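Local coordinates for packaging protein UL32 (Human herpesvirus 8 type M, PDB 6XF9) that forms a zinc-binding pentameric ring required for herpesviral genome packaging and probably helps bring new capsids to nuclear replication compartments, at residues V3-G8 against D383-L388; C77-C82 against K135-T140; A303-A308 against P349-L354; C369-A374 against F423-L428. All blocks are in the same frame, centred on the assembly; numbering follows the deposited sequence.

Interaction 1: residues V3-G8 against D383-L388; sequences VPWQLG and DVLFRL
Trp-5 packs on Leu-385 and Phe-386, the last two residues of the short helix 382-386, through a CH-pi contact and an offset edge-to-face aromatic pair that tie the N-terminal segment to a helix far along the chain. The CH-pi contact comes from Leu-385, whose CD2 methyl is 4.2 Å from the centroid of the five-membered ring of Trp-5 and only 15° off the ring normal, which places it over one face of the indole. The second methyl, CD1, reaches Trp-5 NE1 at 3.8 Å. With CG anti to its own carbonyl carbon (chi1 -70°), Leu-385 brings both branches to the indole.

In the aromatic pair Trp-5 supplies the edge and Phe-386 the face: the planes stand at 88° and the centroids of the Trp-5 five-membered ring and the Phe-386 ring are 5.5 Å apart. The offset shows in the closest approach, Trp-5 CD1 to Phe-386 CZ at 3.9 Å, at the far end of the phenyl ring.

No hydrogen bond crosses between the segments; the polar groups of Trp-5 find partners elsewhere. Trp-5 NE1 donates to Ala-303 O, and Trp-5 N to Asp-98 OD2 of helix 89-106. Within 3-8, Gln-6 NE2 folds back to Val-3 O at 3.1 Å in a bent bond, the donor tilted from the carbonyl plane. Phe-81 of helix 71-83 touches both Trp-5 and Leu-385, and Ser-91 and Ala-94 of helix 89-106 also touch the tryptophan. The nearest approach of the segments is a van der Waals one, Trp-5 CB to Leu-385 O at 3.4 Å.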
loop_
_atom_site.group_PDB
_atom_site.type_symbol
_atom_site.label_atom_id
_atom_site.label_comp_id
_atom_site.label_asym_id
_atom_site.label_seq_id
_atom_site.Cartn_x
_atom_site.Cartn_y
_atom_site.Cartn_z
ATOM N N VAL D 3 -58.189 4.279 8.590
ATOM C CA VAL D 3 -57.393 3.589 7.577
ATOM C C VAL D 3 -56.461 4.587 6.900
ATOM O O VAL D 3 -56.927 5.626 6.412
ATOM C CB VAL D 3 -58.303 2.918 6.535
ATOM C CG1 VAL D 3 -57.523 2.571 5.297
ATOM C CG2 VAL D 3 -58.917 1.672 7.099
ATOM N N PRO D 4 -55.155 4.314 6.847
ATOM C CA PRO D 4 -54.208 5.234 6.205
ATOM C C PRO D 4 -54.256 5.159 4.683
ATOM O O PRO D 4 -54.923 4.308 4.092
ATOM C CB PRO D 4 -52.856 4.755 6.739
ATOM C CG PRO D 4 -53.180 4.124 8.060
ATOM C CD PRO D 4 -54.475 3.413 7.796
ATOM N N TRP D 5 -53.492 6.060 4.053
ATOM C CA TRP D 5 -53.356 6.117 2.594
ATOM C C TRP D 5 -54.672 6.435 1.907
ATOM O O TRP D 5 -55.034 5.827 0.899
ATOM C CB TRP D 5 -52.777 4.816 2.034
ATOM C CG TRP D 5 -51.394 4.999 1.536
ATOM C CD1 TRP D 5 -50.996 5.039 0.233
ATOM C CD2 TRP D 5 -50.214 5.182 2.329
ATOM N NE1 TRP D 5 -49.642 5.246 0.164
ATOM C CE2 TRP D 5 -49.134 5.334 1.434
ATOM C CE3 TRP D 5 -49.967 5.229 3.712
ATOM C CZ2 TRP D 5 -47.814 5.533 1.870
ATOM C CZ3 TRP D 5 -48.657 5.432 4.151
ATOM C CH2 TRP D 5 -47.596 5.577 3.225
ATOM N N GLN D 6 -55.381 7.422 2.424
ATOM C CA GLN D 6 -56.668 7.781 1.848
ATOM C C GLN D 6 -56.606 9.176 1.277
ATOM O O GLN D 6 -56.365 10.140 2.011
ATOM C CB GLN D 6 -57.796 7.676 2.864
ATOM C CG GLN D 6 -57.965 6.265 3.313
ATOM C CD GLN D 6 -59.377 5.935 3.685
ATOM O OE1 GLN D 6 -60.186 5.585 2.805
ATOM N NE2 GLN D 6 -59.692 6.005 4.982
ATOM N N LEU D 7 -56.845 9.278 -0.029
ATOM C CA LEU D 7 -56.865 10.586 -0.666
ATOM C C LEU D 7 -57.711 11.582 0.127
ATOM O O LEU D 7 -57.268 12.711 0.397
ATOM C CB LEU D 7 -57.385 10.421 -2.087
ATOM C CG LEU D 7 -57.448 11.621 -3.008
ATOM C CD1 LEU D 7 -56.231 12.507 -2.840
ATOM C CD2 LEU D 7 -57.549 11.085 -4.443
ATOM N N GLY D 8 -58.878 11.138 0.611
ATOM C CA GLY D 8 -59.717 12.009 1.417
ATOM C C GLY D 8 -59.003 12.574 2.632
ATOM O O GLY D 8 -59.202 13.737 2.991
ATOM N N ASP D 383 -51.427 -4.212 -1.777
ATOM C CA ASP D 383 -52.616 -4.668 -1.072
ATOM C C ASP D 383 -52.796 -3.916 0.242
ATOM O O ASP D 383 -53.870 -3.373 0.503
ATOM C CB ASP D 383 -52.518 -6.166 -0.828
ATOM C CG ASP D 383 -52.327 -6.942 -2.113
ATOM O OD1 ASP D 383 -52.996 -6.610 -3.117
ATOM O OD2 ASP D 383 -51.499 -7.875 -2.134
ATOM N N VAL D 384 -51.765 -3.888 1.096
ATOM C CA VAL D 384 -51.851 -3.128 2.344
ATOM C C VAL D 384 -52.226 -1.691 2.054
ATOM O O VAL D 384 -53.099 -1.106 2.703
ATOM C CB VAL D 384 -50.527 -3.194 3.128
ATOM C CG1 VAL D 384 -50.608 -2.302 4.329
ATOM C CG2 VAL D 384 -50.232 -4.608 3.562
ATOM N N LEU D 385 -51.563 -1.091 1.077
ATOM C CA LEU D 385 -51.691 0.345 0.918
ATOM C C LEU D 385 -53.053 0.725 0.359
ATOM O O LEU D 385 -53.595 1.779 0.711
ATOM C CB LEU D 385 -50.582 0.874 0.018
ATOM C CG LEU D 385 -49.162 0.859 0.577
ATOM C CD1 LEU D 385 -48.293 1.768 -0.309
ATOM C CD2 LEU D 385 -49.108 1.277 2.057
ATOM N N PHE D 386 -53.608 -0.094 -0.541
ATOM C CA PHE D 386 -54.699 0.386 -1.377
ATOM C C PHE D 386 -55.970 -0.442 -1.365
ATOM O O PHE D 386 -56.988 0.051 -1.851
ATOM C CB PHE D 386 -54.221 0.565 -2.830
ATOM C CG PHE D 386 -53.541 1.884 -3.046
ATOM C CD1 PHE D 386 -54.273 3.059 -3.025
ATOM C CD2 PHE D 386 -52.172 1.959 -3.174
ATOM C CE1 PHE D 386 -53.659 4.282 -3.171
ATOM C CE2 PHE D 386 -51.547 3.174 -3.330
ATOM C CZ PHE D 386 -52.292 4.337 -3.330
ATOM N N ARG D 387 -55.967 -1.645 -0.820
ATOM C CA ARG D 387 -57.195 -2.414 -0.723
ATOM C C ARG D 387 -57.929 -2.116 0.574
ATOM O O ARG D 387 -57.317 -1.964 1.642
ATOM C CB ARG D 387 -56.904 -3.900 -0.852
ATOM C CG ARG D 387 -56.444 -4.204 -2.246
ATOM C CD ARG D 387 -56.771 -5.592 -2.672
ATOM N NE ARG D 387 -56.475 -5.728 -4.093
ATOM C CZ ARG D 387 -57.305 -5.344 -5.057
ATOM N NH1 ARG D 387 -58.475 -4.802 -4.736
ATOM N NH2 ARG D 387 -56.975 -5.509 -6.334
ATOM N N LEU D 388 -59.257 -2.022 0.459
ATOM C CA LEU D 388 -60.093 -1.677 1.595
ATOM C C LEU D 388 -60.116 -2.845 2.570
ATOM O O LEU D 388 -60.513 -3.952 2.195
ATOM C CB LEU D 388 -61.508 -1.358 1.106
ATOM C CG LEU D 388 -62.474 -0.789 2.158
ATOM C CD1 LEU D 388 -63.444 0.192 1.490
ATOM C CD2 LEU D 388 -63.196 -1.897 2.999
#

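Interaction 2: residues C77-C82 against K135-T140; sequences CLCFFC and KCFKTT. With ZN (zinc ion), chain O.
Cys-79 and Cys-82, about one turn apart on helix 71-83, both touch Phe-137, Cys-79 in a cysteine sulfur-aromatic contact, beside a zinc site of three cysteines and one histidine. Cys-79 does most of the work. Its CB lies 3.9 Å from the centroid of the Phe-137 ring and 22° off the normal, a CH-pi approach over one face. Its SG stands more obliquely to that ring and settles against the root of the side chain, 3.5 Å from Phe-137 CB. The carbonyl of the same residue borders the far end of the ring, with Cys-79 O 3.7 Å from Phe-137 CZ. Further along the helix, Cys-82 CB adds a looser apolar touch to Phe-137 CE2 at 4.3 Å.

Phe-137 CG sits between its backbone N and carbonyl carbon (chi1 56°), which turns the ring back over its own chain: Lys-135 C lies on the face opposite Cys-79. Lys-135 to Lys-138 form a type I beta turn, closed by Lys-138 N to Lys-135 O at 3.2 Å. The turn also carries a ligand of the metal that Cys-52, Cys-55 and His-130 complete: Cys-136 SG binds the zinc ion at 2.3 Å.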
loop_
_atom_site.group_PDB
_atom_site.type_symbol
_atom_site.label_atom_id
_atom_site.label_comp_id
_atom_site.label_asym_id
_atom_site.label_seq_id
_atom_site.Cartn_x
_atom_site.Cartn_y
_atom_site.Cartn_z
ATOM N N CYS D 77 -51.560 1.495 13.019
ATOM C CA CYS D 77 -51.909 1.210 11.625
ATOM C C CYS D 77 -51.067 2.029 10.671
ATOM O O CYS D 77 -50.591 1.516 9.652
ATOM C CB CYS D 77 -53.376 1.487 11.354
ATOM S SG CYS D 77 -54.384 0.174 11.873
ATOM N N LEU D 78 -50.918 3.322 10.964
ATOM C CA LEU D 78 -50.035 4.174 10.178
ATOM C C LEU D 78 -48.641 3.572 10.099
ATOM O O LEU D 78 -48.064 3.447 9.011
ATOM C CB LEU D 78 -49.967 5.558 10.807
ATOM C CG LEU D 78 -49.009 6.496 10.103
ATOM C CD1 LEU D 78 -49.316 6.559 8.628
ATOM C CD2 LEU D 78 -49.027 7.860 10.764
ATOM N N CYS D 79 -48.096 3.156 11.245
ATOM C CA CYS D 79 -46.789 2.518 11.246
ATOM C C CYS D 79 -46.764 1.282 10.342
ATOM O O CYS D 79 -45.864 1.133 9.513
ATOM C CB CYS D 79 -46.384 2.177 12.675
ATOM S SG CYS D 79 -46.098 3.661 13.654
ATOM N N PHE D 80 -47.758 0.407 10.445
ATOM C CA PHE D 80 -47.751 -0.790 9.604
ATOM C C PHE D 80 -47.719 -0.420 8.127
ATOM O O PHE D 80 -47.033 -1.069 7.333
ATOM C CB PHE D 80 -48.972 -1.653 9.914
ATOM C CG PHE D 80 -48.995 -2.965 9.197
ATOM C CD1 PHE D 80 -48.299 -4.051 9.687
ATOM C CD2 PHE D 80 -49.737 -3.122 8.058
ATOM C CE1 PHE D 80 -48.328 -5.273 9.029
ATOM C CE2 PHE D 80 -49.781 -4.341 7.394
ATOM C CZ PHE D 80 -49.075 -5.417 7.878
ATOM N N PHE D 81 -48.467 0.612 7.739
ATOM C CA PHE D 81 -48.505 1.014 6.340
ATOM C C PHE D 81 -47.154 1.528 5.884
ATOM O O PHE D 81 -46.684 1.189 4.792
ATOM C CB PHE D 81 -49.580 2.087 6.138
ATOM C CG PHE D 81 -50.934 1.533 5.793
ATOM C CD1 PHE D 81 -51.549 0.601 6.614
ATOM C CD2 PHE D 81 -51.621 1.995 4.677
ATOM C CE1 PHE D 81 -52.792 0.090 6.302
ATOM C CE2 PHE D 81 -52.875 1.488 4.369
ATOM C CZ PHE D 81 -53.455 0.535 5.190
ATOM N N CYS D 82 -46.510 2.345 6.712
ATOM C CA CYS D 82 -45.201 2.878 6.354
ATOM C C CYS D 82 -44.196 1.753 6.153
ATOM O O CYS D 82 -43.425 1.760 5.192
ATOM C CB CYS D 82 -44.731 3.824 7.450
ATOM S SG CYS D 82 -45.671 5.356 7.545
ATOM N N LYS D 135 -37.161 4.322 11.114
ATOM C CA LYS D 135 -38.244 3.417 11.557
ATOM C C LYS D 135 -38.370 3.271 13.078
ATOM O O LYS D 135 -38.251 2.166 13.608
ATOM C CB LYS D 135 -38.082 2.037 10.913
ATOM C CG LYS D 135 -38.138 2.050 9.393
ATOM C CD LYS D 135 -38.010 0.645 8.825
ATOM C CE LYS D 135 -38.066 0.658 7.306
ATOM N NZ LYS D 135 -36.966 1.468 6.715
ATOM N N CYS D 136 -38.607 4.380 13.777
ATOM C CA CYS D 136 -38.608 4.366 15.242
ATOM C C CYS D 136 -39.628 3.400 15.811
ATOM O O CYS D 136 -39.485 2.990 16.966
ATOM C CB CYS D 136 -38.883 5.751 15.816
ATOM S SG CYS D 136 -37.773 7.037 15.240
ATOM N N PHE D 137 -40.637 3.008 15.022
ATOM C CA PHE D 137 -41.767 2.215 15.506
ATOM C C PHE D 137 -41.524 0.714 15.519
ATOM O O PHE D 137 -42.301 -0.008 16.153
ATOM C CB PHE D 137 -43.011 2.481 14.652
ATOM C CG PHE D 137 -42.802 2.241 13.189
ATOM C CD1 PHE D 137 -42.815 0.947 12.670
ATOM C CD2 PHE D 137 -42.577 3.311 12.327
ATOM C CE1 PHE D 137 -42.622 0.716 11.316
ATOM C CE2 PHE D 137 -42.375 3.098 10.967
ATOM C CZ PHE D 137 -42.396 1.794 10.464
ATOM N N LYS D 138 -40.498 0.224 14.821
ATOM C CA LYS D 138 -40.218 -1.205 14.795
ATOM C C LYS D 138 -39.942 -1.685 16.213
ATOM O O LYS D 138 -39.337 -0.968 17.015
ATOM C CB LYS D 138 -39.011 -1.503 13.893
ATOM C CG LYS D 138 -39.326 -1.593 12.403
ATOM C CD LYS D 138 -38.041 -1.751 11.598
ATOM C CE LYS D 138 -37.496 -3.170 11.725
ATOM N NZ LYS D 138 -36.368 -3.479 10.798
ATOM N N THR D 139 -40.439 -2.871 16.558
ATOM C CA THR D 139 -40.118 -3.429 17.865
ATOM C C THR D 139 -38.757 -4.102 17.763
ATOM O O THR D 139 -38.586 -5.048 16.987
ATOM C CB THR D 139 -41.179 -4.413 18.339
ATOM O OG1 THR D 139 -41.100 -5.578 17.539
ATOM C CG2 THR D 139 -42.573 -3.796 18.128
ATOM N N THR D 140 -37.787 -3.603 18.523
ATOM C CA THR D 140 -36.410 -4.076 18.470
ATOM C C THR D 140 -35.970 -4.510 19.863
ATOM O O THR D 140 -36.336 -3.884 20.864
ATOM C CB THR D 140 -35.457 -2.973 17.940
ATOM O OG1 THR D 140 -35.408 -1.890 18.879
ATOM C CG2 THR D 140 -35.916 -2.430 16.568
HETATM ZN ZN ZN O . -38.908 8.895 15.954
#

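Interaction 3: residues A303-A308 against P349-L354; sequences AAHPEA and PLLREL
Glu-307 OE2, at the end of a side chain whose CG touches Leu-351, is held by two groups, Ser-347 OG and Asp-348 N, both just ahead of helix 349-357. The contact thus joins a type I beta turn, His-305 to Ala-308, to the start of that helix, and its apolar centre is a CH-pi contact between leucine and histidine.

The His-305 ring is fixed at both nitrogens. Glu-307 N donates to His-305 ND1 over 3.2 Å in a nearly straight bond (173° at the hydrogen) that lies in the ring plane. Across the ring, NE2 is hydrogen-bonded to Asp-348 OD2. Since ND1 acts as acceptor, NE2 is probably the nitrogen that carries the proton in this bond. Held at its edges, the ring has little freedom to rotate and offers a face to Leu-351.

Leu-351 CD2 stands 3.7 Å from the centroid of the His-305 ring, 22° off the normal. Leu-351 CB lies over the same face, 3.6 Å from His-305 NE2, so the leucine runs along one side of the imidazole, CD2 toward ND1 and CE1, CB toward NE2 and CD2.

The same Leu-351 methyl also fits against the turn. Glu-307, the N-cap residue of helix 308-321, meets it with CG at 3.9 Å from Leu-351 CD2, and Ala-308 CB is 4.2 Å from that carbon. Cys-301 of helix 297-304 touches both Ala-308 and Leu-351. At the first residue of helix 308-321, Ala-308 N lies 3.8 Å from Leu-351 CD2.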
loop_
_atom_site.group_PDB
_atom_site.type_symbol
_atom_site.label_atom_id
_atom_site.label_comp_id
_atom_site.label_asym_id
_atom_site.label_seq_id
_atom_site.Cartn_x
_atom_site.Cartn_y
_atom_site.Cartn_z
ATOM N N ALA D 303 -46.018 4.055 -4.579
ATOM C CA ALA D 303 -46.742 4.422 -3.371
ATOM C C ALA D 303 -48.054 5.144 -3.639
ATOM O O ALA D 303 -48.898 5.225 -2.740
ATOM C CB ALA D 303 -45.876 5.328 -2.493
ATOM N N ALA D 304 -48.255 5.656 -4.846
ATOM C CA ALA D 304 -49.378 6.529 -5.123
ATOM C C ALA D 304 -50.498 5.847 -5.895
ATOM O O ALA D 304 -51.596 6.409 -5.977
ATOM C CB ALA D 304 -48.897 7.743 -5.923
ATOM N N HIS D 305 -50.274 4.642 -6.419
ATOM C CA HIS D 305 -51.238 4.054 -7.312
ATOM C C HIS D 305 -51.321 2.546 -7.147
ATOM O O HIS D 305 -50.282 1.868 -7.077
ATOM C CB HIS D 305 -50.891 4.379 -8.759
ATOM C CG HIS D 305 -52.009 4.115 -9.715
ATOM N ND1 HIS D 305 -52.463 2.844 -10.003
ATOM C CD2 HIS D 305 -52.756 4.961 -10.462
ATOM C CE1 HIS D 305 -53.444 2.921 -10.885
ATOM N NE2 HIS D 305 -53.636 4.192 -11.185
ATOM N N PRO D 306 -52.541 1.991 -7.168
ATOM C CA PRO D 306 -52.723 0.595 -6.729
ATOM C C PRO D 306 -52.142 -0.447 -7.655
ATOM O O PRO D 306 -51.908 -1.569 -7.202
ATOM C CB PRO D 306 -54.250 0.450 -6.640
ATOM C CG PRO D 306 -54.755 1.857 -6.449
ATOM C CD PRO D 306 -53.828 2.704 -7.276
ATOM N N GLU D 307 -51.982 -0.173 -8.944
ATOM C CA GLU D 307 -51.474 -1.198 -9.849
ATOM C C GLU D 307 -50.065 -0.924 -10.359
ATOM O O GLU D 307 -49.593 -1.648 -11.240
ATOM C CB GLU D 307 -52.461 -1.412 -10.996
ATOM C CG GLU D 307 -53.141 -0.145 -11.399
ATOM C CD GLU D 307 -54.322 -0.350 -12.341
ATOM O OE1 GLU D 307 -54.403 -1.414 -12.994
ATOM O OE2 GLU D 307 -55.180 0.568 -12.412
ATOM N N ALA D 308 -49.358 0.069 -9.795
ATOM C CA ALA D 308 -47.988 0.318 -10.248
ATOM C C ALA D 308 -47.059 -0.834 -9.879
ATOM O O ALA D 308 -46.330 -1.314 -10.768
ATOM C CB ALA D 308 -47.479 1.657 -9.698
ATOM N N PRO D 349 -55.903 4.582 -17.189
ATOM C CA PRO D 349 -55.101 5.173 -18.270
ATOM C C PRO D 349 -54.164 6.288 -17.821
ATOM O O PRO D 349 -53.265 6.641 -18.585
ATOM C CB PRO D 349 -56.162 5.685 -19.248
ATOM C CG PRO D 349 -57.342 5.975 -18.388
ATOM C CD PRO D 349 -57.322 4.964 -17.277
ATOM N N LEU D 350 -54.360 6.900 -16.650
ATOM C CA LEU D 350 -53.400 7.910 -16.202
ATOM C C LEU D 350 -52.056 7.266 -15.862
ATOM O O LEU D 350 -51.010 7.673 -16.382
ATOM C CB LEU D 350 -53.941 8.684 -14.996
ATOM C CG LEU D 350 -53.015 9.800 -14.508
ATOM C CD1 LEU D 350 -52.782 10.832 -15.595
ATOM C CD2 LEU D 350 -53.541 10.463 -13.258
ATOM N N LEU D 351 -52.071 6.230 -15.018
ATOM C CA LEU D 351 -50.834 5.534 -14.698
ATOM C C LEU D 351 -50.166 5.029 -15.958
ATOM O O LEU D 351 -48.960 5.218 -16.150
ATOM C CB LEU D 351 -51.122 4.355 -13.774
ATOM C CG LEU D 351 -49.923 3.473 -13.459
ATOM C CD1 LEU D 351 -48.906 4.278 -12.668
ATOM C CD2 LEU D 351 -50.371 2.245 -12.693
ATOM N N ARG D 352 -50.952 4.452 -16.860
ATOM C CA ARG D 352 -50.413 3.933 -18.110
ATOM C C ARG D 352 -49.731 5.029 -18.915
ATOM O O ARG D 352 -48.620 4.840 -19.421
ATOM C CB ARG D 352 -51.543 3.264 -18.875
ATOM C CG ARG D 352 -51.224 2.615 -20.172
ATOM C CD ARG D 352 -52.557 2.134 -20.681
ATOM N NE ARG D 352 -52.536 1.641 -22.042
ATOM C CZ ARG D 352 -53.215 0.569 -22.439
ATOM N NH1 ARG D 352 -53.169 0.171 -23.712
ATOM N NH2 ARG D 352 -53.927 -0.120 -21.548
ATOM N N GLU D 353 -50.373 6.190 -19.041
ATOM C CA GLU D 353 -49.774 7.275 -19.816
ATOM C C GLU D 353 -48.550 7.870 -19.127
ATOM O O GLU D 353 -47.626 8.325 -19.808
ATOM C CB GLU D 353 -50.821 8.342 -20.126
ATOM C CG GLU D 353 -50.290 9.505 -20.940
ATOM C CD GLU D 353 -51.395 10.409 -21.434
ATOM O OE1 GLU D 353 -52.560 10.186 -21.017
ATOM O OE2 GLU D 353 -51.093 11.349 -22.212
ATOM N N LEU D 354 -48.532 7.916 -17.795
ATOM C CA LEU D 354 -47.356 8.425 -17.093
ATOM C C LEU D 354 -46.150 7.526 -17.353
ATOM O O LEU D 354 -45.067 8.011 -17.702
ATOM C CB LEU D 354 -47.641 8.547 -15.596
ATOM C CG LEU D 354 -46.684 9.351 -14.720
ATOM C CD1 LEU D 354 -47.386 9.675 -13.414
ATOM C CD2 LEU D 354 -45.367 8.606 -14.436
#

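Interaction 4: residues C369-A374 against F423-L428; sequences CDPLCA and FLFKGL. With ZN (zinc ion), chain P.
Asp-370 and Lys-426 form a buried salt bridge, their side chains arriving from opposite directions, with Asp-370 OD2 2.7 Å from Lys-426 NZ. The ammonium meets OD2 on its syn side, 16° out of the carboxylate plane. Beside it, Pro-371 and Phe-425 cross at about a right angle: Pro-371 CG is 3.5 Å from Phe-425 CD2, and Pro-371 CD is 3.6 Å from Phe-425 CE2. Leu-372 CB touches the lysine stem more loosely, at 4.2 Å from Lys-426 CG.

Bends at chi2 (-48°) and chi3 (-88°) curl the lysine so that its amine reaches the aspartate, and Gln-429 OE1 accepts a second bond from NZ. The carboxylate is steadied from its other oxygen. Asp-370 is the N-cap of helix 371-379, and OD1 accepts from Cys-373 N at 3.2 Å and, weakly, from Leu-372 N. One residue is thereby linked to both the salt bridge and the backbone of a metal ligand: Cys-373 SG binds zinc at 2.3 Å, with Cys-296, Cys-299 and His-366 completing the site.

The contact joins the N-terminal end of helix 371-379 to helix 416-430, while helices 435-451 and 459-465 pack on Phe-425 through Leu-445, Pro-459 and Ser-463.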
loop_
_atom_site.group_PDB
_atom_site.type_symbol
_atom_site.label_atom_id
_atom_site.label_comp_id
_atom_site.label_asym_id
_atom_site.label_seq_id
_atom_site.Cartn_x
_atom_site.Cartn_y
_atom_site.Cartn_z
ATOM N N CYS D 369 -31.307 -0.532 -12.569
ATOM C CA CYS D 369 -30.087 0.129 -12.102
ATOM C C CYS D 369 -30.158 0.681 -10.684
ATOM O O CYS D 369 -29.349 0.273 -9.843
ATOM C CB CYS D 369 -29.678 1.269 -13.041
ATOM S SG CYS D 369 -29.333 0.674 -14.666
ATOM N N ASP D 370 -31.042 1.624 -10.380
ATOM C CA ASP D 370 -30.869 2.345 -9.122
ATOM C C ASP D 370 -31.142 1.414 -7.945
ATOM O O ASP D 370 -32.130 0.680 -7.964
ATOM C CB ASP D 370 -31.765 3.563 -9.055
ATOM C CG ASP D 370 -31.429 4.451 -7.868
ATOM O OD1 ASP D 370 -31.859 4.110 -6.752
ATOM O OD2 ASP D 370 -30.697 5.460 -8.026
ATOM N N PRO D 371 -30.270 1.376 -6.932
ATOM C CA PRO D 371 -30.510 0.465 -5.800
ATOM C C PRO D 371 -31.610 0.942 -4.858
ATOM O O PRO D 371 -32.140 0.121 -4.110
ATOM C CB PRO D 371 -29.141 0.408 -5.106
ATOM C CG PRO D 371 -28.534 1.727 -5.381
ATOM C CD PRO D 371 -29.052 2.187 -6.727
ATOM N N LEU D 372 -31.909 2.243 -4.788
ATOM C CA LEU D 372 -33.050 2.690 -3.984
ATOM C C LEU D 372 -34.375 2.342 -4.656
ATOM O O LEU D 372 -35.379 2.111 -3.965
ATOM C CB LEU D 372 -32.988 4.196 -3.713
ATOM C CG LEU D 372 -34.176 4.720 -2.893
ATOM C CD1 LEU D 372 -34.239 3.924 -1.608
ATOM C CD2 LEU D 372 -34.104 6.223 -2.593
ATOM N N CYS D 373 -34.427 2.366 -5.990
ATOM C CA CYS D 373 -35.624 1.912 -6.690
ATOM C C CYS D 373 -35.871 0.432 -6.448
ATOM O O CYS D 373 -37.025 -0.014 -6.378
ATOM C CB CYS D 373 -35.505 2.208 -8.185
ATOM S SG CYS D 373 -35.333 3.996 -8.552
ATOM N N ALA D 374 -34.797 -0.363 -6.406
ATOM C CA ALA D 374 -34.915 -1.800 -6.164
ATOM C C ALA D 374 -35.421 -2.094 -4.758
ATOM O O ALA D 374 -36.194 -3.038 -4.551
ATOM C CB ALA D 374 -33.562 -2.473 -6.396
ATOM N N PHE D 423 -28.455 4.246 1.091
ATOM C CA PHE D 423 -28.378 5.678 1.390
ATOM C C PHE D 423 -26.970 6.227 1.241
ATOM O O PHE D 423 -26.797 7.403 0.901
ATOM C CB PHE D 423 -28.902 5.948 2.792
ATOM C CG PHE D 423 -30.369 6.103 2.824
ATOM C CD1 PHE D 423 -30.949 7.249 2.330
ATOM C CD2 PHE D 423 -31.176 5.079 3.251
ATOM C CE1 PHE D 423 -32.311 7.393 2.304
ATOM C CE2 PHE D 423 -32.550 5.220 3.220
ATOM C CZ PHE D 423 -33.112 6.382 2.748
ATOM N N LEU D 424 -25.961 5.427 1.563
ATOM C CA LEU D 424 -24.589 5.834 1.296
ATOM C C LEU D 424 -24.371 6.068 -0.200
ATOM O O LEU D 424 -23.868 7.122 -0.607
ATOM C CB LEU D 424 -23.639 4.776 1.864
ATOM C CG LEU D 424 -23.199 5.061 3.319
ATOM C CD1 LEU D 424 -24.335 5.433 4.257
ATOM C CD2 LEU D 424 -22.458 3.873 3.895
ATOM N N PHE D 425 -24.836 5.135 -1.043
ATOM C CA PHE D 425 -24.667 5.263 -2.492
ATOM C C PHE D 425 -25.406 6.480 -3.044
ATOM O O PHE D 425 -24.826 7.297 -3.764
ATOM C CB PHE D 425 -25.141 3.984 -3.175
ATOM C CG PHE D 425 -25.086 4.037 -4.677
ATOM C CD1 PHE D 425 -23.920 3.740 -5.356
ATOM C CD2 PHE D 425 -26.214 4.346 -5.409
ATOM C CE1 PHE D 425 -23.874 3.772 -6.738
ATOM C CE2 PHE D 425 -26.185 4.376 -6.787
ATOM C CZ PHE D 425 -25.008 4.089 -7.455
ATOM N N LYS D 426 -26.688 6.639 -2.714
ATOM C CA LYS D 426 -27.378 7.852 -3.144
ATOM C C LYS D 426 -26.635 9.099 -2.673
ATOM O O LYS D 426 -26.756 10.171 -3.283
ATOM C CB LYS D 426 -28.824 7.850 -2.640
ATOM C CG LYS D 426 -29.671 6.739 -3.236
ATOM C CD LYS D 426 -29.507 6.654 -4.753
ATOM C CE LYS D 426 -30.477 7.572 -5.443
ATOM N NZ LYS D 426 -30.147 7.783 -6.869
ATOM N N GLY D 427 -25.911 8.990 -1.558
ATOM C CA GLY D 427 -25.157 10.128 -1.053
ATOM C C GLY D 427 -23.938 10.457 -1.892
ATOM O O GLY D 427 -23.659 11.628 -2.163
ATOM N N LEU D 428 -23.172 9.440 -2.288
ATOM C CA LEU D 428 -22.026 9.736 -3.137
ATOM C C LEU D 428 -22.486 10.292 -4.479
ATOM O O LEU D 428 -21.794 11.118 -5.084
ATOM C CB LEU D 428 -21.151 8.488 -3.325
ATOM C CG LEU D 428 -21.652 7.262 -4.070
ATOM C CD1 LEU D 428 -21.692 7.457 -5.573
ATOM C CD2 LEU D 428 -20.726 6.116 -3.773
HETATM ZN ZN ZN P . -37.563 4.429 -8.902
#

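Overall arrangement
Interaction 1 is the junction of the set, touching both interaction 2 and interaction 3. Phe-81 of 77-82 packs on it, with Leu-385 CD2 3.7 Å from Phe-81 O, and Pro-306 CG of 303-308 lies 3.6 Å from Phe-386 CG. Interactions 2 and 3 themselves do not touch, their nearest atoms being about 8 Å apart. Interaction 4 stands apart, with its centre about 27 Å from that of interaction 1. Two different zinc sites are involved: interaction 2 supplies Cys-136 to one, interaction 4 Cys-373 to another. Interaction 3 only approaches the latter, the Ala-308 side chain being about 10 Å from a zinc ion.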